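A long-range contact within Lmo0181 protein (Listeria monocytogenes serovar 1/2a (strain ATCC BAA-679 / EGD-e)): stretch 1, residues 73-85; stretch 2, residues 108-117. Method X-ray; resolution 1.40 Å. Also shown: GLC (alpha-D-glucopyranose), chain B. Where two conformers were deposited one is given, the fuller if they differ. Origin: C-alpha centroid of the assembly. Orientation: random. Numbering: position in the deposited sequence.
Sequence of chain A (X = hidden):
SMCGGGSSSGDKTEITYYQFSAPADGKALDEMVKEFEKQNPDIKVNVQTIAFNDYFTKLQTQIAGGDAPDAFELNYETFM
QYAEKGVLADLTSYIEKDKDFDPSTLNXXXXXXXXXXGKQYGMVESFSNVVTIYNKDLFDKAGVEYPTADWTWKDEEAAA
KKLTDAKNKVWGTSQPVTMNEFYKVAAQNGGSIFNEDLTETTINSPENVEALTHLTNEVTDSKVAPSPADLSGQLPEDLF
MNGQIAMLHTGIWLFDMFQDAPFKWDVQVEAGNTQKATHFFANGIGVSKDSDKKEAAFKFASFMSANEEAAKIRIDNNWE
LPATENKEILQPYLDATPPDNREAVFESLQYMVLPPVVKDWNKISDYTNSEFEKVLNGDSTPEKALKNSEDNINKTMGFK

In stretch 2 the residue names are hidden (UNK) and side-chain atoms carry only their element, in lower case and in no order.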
# COMPACT_ATOMS: atom_id res chain seq x y z
N GLU A 73 9.50 10.93 -0.27
CA GLU A 73 8.23 10.21 -0.32
C GLU A 73 7.87 9.66 1.06
O GLU A 73 8.73 9.18 1.80
CB GLU A 73 8.34 9.07 -1.32
CG GLU A 73 7.01 8.68 -1.89
CD GLU A 73 7.12 7.67 -2.99
OE1 GLU A 73 8.09 6.87 -3.01
OE2 GLU A 73 6.21 7.63 -3.86
N LEU A 74 6.59 9.69 1.36
CA LEU A 74 6.02 9.08 2.59
C LEU A 74 4.76 8.39 2.19
O LEU A 74 4.10 8.79 1.27
CB LEU A 74 5.68 10.10 3.67
CG LEU A 74 6.90 10.80 4.25
CD1 LEU A 74 6.43 11.95 5.14
CD2 LEU A 74 7.83 9.89 4.99
N ASN A 75 4.47 7.30 2.90
CA ASN A 75 3.19 6.63 2.77
C ASN A 75 2.23 7.13 3.85
O ASN A 75 2.60 7.78 4.82
CB ASN A 75 3.35 5.10 2.71
CG ASN A 75 3.94 4.49 3.95
OD1 ASN A 75 4.29 5.17 4.87
ND2 ASN A 75 4.06 3.19 3.91
N TYR A 76 0.96 6.77 3.67
CA TYR A 76 -0.09 7.18 4.58
C TYR A 76 0.26 6.73 5.98
O TYR A 76 0.15 7.50 6.92
CB TYR A 76 -1.39 6.54 4.09
CG TYR A 76 -2.71 7.12 4.59
CD1 TYR A 76 -2.91 7.61 5.87
CD2 TYR A 76 -3.81 7.11 3.74
CE1 TYR A 76 -4.14 8.11 6.25
CE2 TYR A 76 -5.04 7.63 4.11
CZ TYR A 76 -5.19 8.11 5.39
OH TYR A 76 -6.41 8.61 5.78
N GLU A 77 0.71 5.48 6.11
CA GLU A 77 0.81 4.95 7.46
C GLU A 77 2.08 5.38 8.17
O GLU A 77 2.13 5.19 9.38
CB GLU A 77 0.58 3.44 7.47
CG GLU A 77 1.51 2.59 6.61
CD GLU A 77 1.11 2.42 5.14
OE1 GLU A 77 0.62 3.38 4.50
OE2 GLU A 77 1.32 1.32 4.58
N THR A 78 3.09 5.96 7.51
CA THR A 78 4.26 6.50 8.23
C THR A 78 4.19 8.00 8.38
O THR A 78 4.96 8.60 9.13
CB THR A 78 5.57 6.11 7.52
OG1 THR A 78 5.54 4.72 7.21
CG2 THR A 78 6.80 6.35 8.35
N PHE A 79 3.28 8.64 7.66
CA PHE A 79 3.20 10.10 7.72
C PHE A 79 3.16 10.67 9.15
O PHE A 79 3.93 11.60 9.42
CB PHE A 79 1.99 10.62 6.92
CG PHE A 79 1.69 12.07 7.13
CD1 PHE A 79 2.47 13.01 6.52
CD2 PHE A 79 0.68 12.47 7.96
CE1 PHE A 79 2.20 14.35 6.73
CE2 PHE A 79 0.39 13.80 8.16
CZ PHE A 79 1.17 14.76 7.55
N MET A 80 2.29 10.19 10.03
CA MET A 80 2.15 10.84 11.32
C MET A 80 3.45 10.77 12.11
O MET A 80 3.81 11.74 12.79
CB MET A 80 1.00 10.24 12.12
CG MET A 80 0.98 10.85 13.51
SD MET A 80 -0.39 10.27 14.49
CE MET A 80 -0.90 11.85 15.17
N GLN A 81 4.19 9.68 11.98
CA GLN A 81 5.48 9.57 12.65
C GLN A 81 6.37 10.75 12.28
O GLN A 81 7.02 11.35 13.14
CB GLN A 81 6.19 8.26 12.29
CG GLN A 81 7.42 8.02 13.15
CD GLN A 81 8.09 6.69 12.93
OE1 GLN A 81 7.76 5.92 12.02
NE2 GLN A 81 9.07 6.42 13.76
N TYR A 82 6.43 11.08 10.99
CA TYR A 82 7.27 12.19 10.52
C TYR A 82 6.71 13.56 10.84
O TYR A 82 7.41 14.49 11.24
CB TYR A 82 7.54 12.03 9.01
CG TYR A 82 8.62 11.00 8.72
CD1 TYR A 82 8.47 9.68 9.07
CD2 TYR A 82 9.82 11.36 8.10
CE1 TYR A 82 9.45 8.74 8.81
CE2 TYR A 82 10.80 10.44 7.85
CZ TYR A 82 10.61 9.11 8.21
OH TYR A 82 11.57 8.14 7.98
N ALA A 83 5.40 13.70 10.70
CA ALA A 83 4.78 14.99 10.97
C ALA A 83 4.95 15.34 12.41
O ALA A 83 5.33 16.47 12.70
CB ALA A 83 3.31 14.98 10.57
N GLU A 84 4.74 14.39 13.31
CA GLU A 84 4.82 14.64 14.74
C GLU A 84 6.26 14.85 15.25
O GLU A 84 6.47 15.49 16.28
CB GLU A 84 4.13 13.52 15.51
CG GLU A 84 3.82 13.94 16.93
CD GLU A 84 2.87 12.99 17.63
OE1 GLU A 84 2.25 12.10 16.99
OE2 GLU A 84 2.76 13.18 18.85
N LYS A 85 7.23 14.29 14.55
CA LYS A 85 8.67 14.48 14.82
C LYS A 85 9.14 15.88 14.44
O LYS A 85 10.21 16.29 14.89
CB LYS A 85 9.45 13.43 14.04
CG LYS A 85 10.95 13.33 14.23
CD LYS A 85 11.55 12.13 13.49
CE LYS A 85 10.97 11.87 12.11
NZ LYS A 85 11.59 10.87 11.19
N UNK A 108 -9.95 13.21 -2.30
CA UNK A 108 -9.90 13.86 -1.01
C UNK A 108 -9.27 13.06 0.12
O UNK A 108 -8.55 13.63 0.94
c UNK A 108 -11.28 15.23 0.56
n UNK A 108 -14.08 16.76 2.56
c UNK A 108 -11.31 14.22 -0.58
c UNK A 108 -12.62 15.86 0.79
c UNK A 108 -12.67 16.53 2.16
N UNK A 109 -9.52 11.76 0.12
CA UNK A 109 -8.90 10.90 1.11
C UNK A 109 -7.39 10.89 0.94
O UNK A 109 -6.65 10.91 1.92
o UNK A 109 -11.78 9.80 -0.70
n UNK A 109 -12.72 10.84 1.03
c UNK A 109 -10.90 9.37 1.48
c UNK A 109 -11.85 10.01 0.51
c UNK A 109 -9.46 9.47 1.01
N UNK A 110 -6.92 10.90 -0.29
CA UNK A 110 -5.49 10.86 -0.55
C UNK A 110 -4.85 12.19 -0.17
O UNK A 110 -3.79 12.20 0.42
c UNK A 110 -5.24 10.52 -2.01
N UNK A 111 -5.53 13.29 -0.48
CA UNK A 111 -5.00 14.62 -0.10
C UNK A 111 -4.96 14.77 1.41
O UNK A 111 -3.95 15.26 1.99
c UNK A 111 -5.33 17.11 -0.57
c UNK A 111 -4.13 17.54 -1.14
o UNK A 111 -3.79 20.97 -0.09
c UNK A 111 -4.34 19.70 -0.22
c UNK A 111 -5.85 15.72 -0.76
c UNK A 111 -5.52 19.32 0.39
c UNK A 111 -3.64 18.82 -0.98
c UNK A 111 -6.00 18.03 0.21
N UNK A 112 -6.04 14.37 2.06
CA UNK A 112 -6.16 14.52 3.52
C UNK A 112 -5.18 13.66 4.31
O UNK A 112 -4.93 13.93 5.50
c UNK A 112 -8.63 15.21 3.55
o UNK A 112 -9.83 14.84 3.67
o UNK A 112 -8.26 16.33 3.09
c UNK A 112 -7.58 14.19 3.98
N UNK A 113 -4.62 12.63 3.69
CA UNK A 113 -3.69 11.73 4.36
C UNK A 113 -2.45 12.44 4.85
O UNK A 113 -1.77 11.92 5.77
c UNK A 113 -3.29 10.61 3.41
N UNK A 114 -2.15 13.61 4.28
CA UNK A 114 -0.92 14.32 4.54
C UNK A 114 -1.16 15.62 5.28
O UNK A 114 -0.35 16.53 5.20
c UNK A 114 -0.38 11.43 1.09
c UNK A 114 0.56 10.60 1.67
c UNK A 114 1.14 12.32 3.18
c UNK A 114 0.18 13.15 2.64
c UNK A 114 -0.08 14.49 3.26
c UNK A 114 -0.58 12.68 1.58
c UNK A 114 1.34 11.05 2.70
N UNK A 115 -2.27 15.66 5.99
CA UNK A 115 -2.60 16.76 6.87
C UNK A 115 -2.37 16.33 8.32
O UNK A 115 -2.71 15.20 8.69
c UNK A 115 -4.59 18.42 7.29
n UNK A 115 -6.21 18.52 4.18
c UNK A 115 -6.00 18.78 6.82
c UNK A 115 -4.06 17.16 6.64
c UNK A 115 -6.56 18.08 5.58
N UNK A 116 -1.77 17.22 9.09
CA UNK A 116 -1.49 17.01 10.50
C UNK A 116 -1.78 18.32 11.22
O UNK A 116 -1.32 19.38 10.81
c UNK A 116 -0.13 15.61 13.03
c UNK A 116 0.38 16.57 12.17
c UNK A 116 0.25 15.56 14.36
o UNK A 116 1.55 16.44 16.17
c UNK A 116 1.68 17.45 13.99
c UNK A 116 -0.03 16.60 10.71
c UNK A 116 1.14 16.49 14.84
c UNK A 116 1.29 17.49 12.66
N UNK A 117 -2.57 18.22 12.29
CA UNK A 117 -2.98 19.38 13.11
C UNK A 117 -3.53 20.51 12.23
O UNK A 117 -3.17 21.68 12.41
c UNK A 117 -1.49 19.05 15.18
o UNK A 117 -2.05 17.94 15.39
c UNK A 117 -1.79 19.90 13.94
o UNK A 117 -0.65 19.50 16.00
C1 GLC B . 2.46 0.37 -1.68
C2 GLC B . 1.95 1.79 -1.65
C3 GLC B . 2.21 2.41 -0.29
C4 GLC B . 1.68 1.50 0.82
C5 GLC B . 2.28 0.11 0.70
C6 GLC B . 1.70 -0.88 1.70
O2 GLC B . 2.59 2.54 -2.69
O3 GLC B . 1.52 3.66 -0.24
O4 GLC B . 2.12 2.05 2.07
O5 GLC B . 1.96 -0.42 -0.61
O6 GLC B . 2.25 -2.16 1.30
O HOH W 1 -7.63 10.54 4.42

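Position 108 carries four carbons in a row ending in a nitrogen, an unbranched chain that touches nothing on stretch 1. This is Lys-108, extended from an exposed helical site where a charged amine can remain solvated.

Position 109 has three carbons, the third bearing one oxygen and one nitrogen: the amide of Gln-109. Its end leads away from stretch 1, and its backbone does the work. A water donates to Gln-109 O (2.7 Å) and lies 2.7 Å from Tyr-76 OH, bridging the stretches.

At 110 a single carbon marks Ala-110, whose CB points away from stretch 1 into a buried site that the small methyl fills without any polar group to satisfy.

Position 111 shows one carbon and then a six-carbon ring bearing an oxygen, hence Tyr-111. The ring is out of reach of stretch 1 and partly exposed, an acceptable setting for an aromatic with a hydroxyl.

Position 112 has two carbons, the second carrying two oxygens, and makes no contact across. It is Asp-112, which opens a type I turn ending at 115; its carboxylate is taken up in a salt bridge with 115.

Position 113 again has one carbon, now directed toward stretch 1. This CB sits over the face of the Tyr-76 ring, 3.5 Å from its centroid and almost on the ring normal, a CH-pi contact. The residue is Ala-113; a methyl suits so close an approach of backbone to ring.

Position 114 bears one carbon and a six-carbon ring without oxygen. The ring's edge is turned toward the face of Phe-79, with planes at 85°, while CA lies over that same ring. This is Phe-114, whose CD1 comes within 3.7 Å of Phe-79 CD1. A purely apolar ring fits this buried place.

Position 115 has four carbons ending in nitrogen and points away. Lys-115 NZ reaches back to Asp-112 OD1 at 3.2 Å, linking the ends of the turn.

Position 116 is a six-carbon ring on one carbon, with an oxygen at its end. The ring packs on Ala-83 and Met-80, and its oxygen lies 3.5 Å from Glu-84 CG. It is Tyr-116: Ala-83 CB approaches its CG at 3.7 Å and Met-80 CE its CE1 at 4.0 Å, the hydroxyl end remaining near the partly exposed margin.

Position 117, two carbons with two oxygens on the second, is Asp-117, without contact. Its exposed carboxylate can stay solvated, and its positive phi and psi (50/43) are a conformation aspartate adopts more readily than most residues.

The contact is aromatic packing without a direct hydrogen bond across. Phe-79 meets the backbone of Ala-113 through Lys-115, Tyr-76 covers Ala-113, and Tyr-116 packs along the helix, burying 523 Å² in total.

Stretch 2 108-117: KQAYDAFKYD
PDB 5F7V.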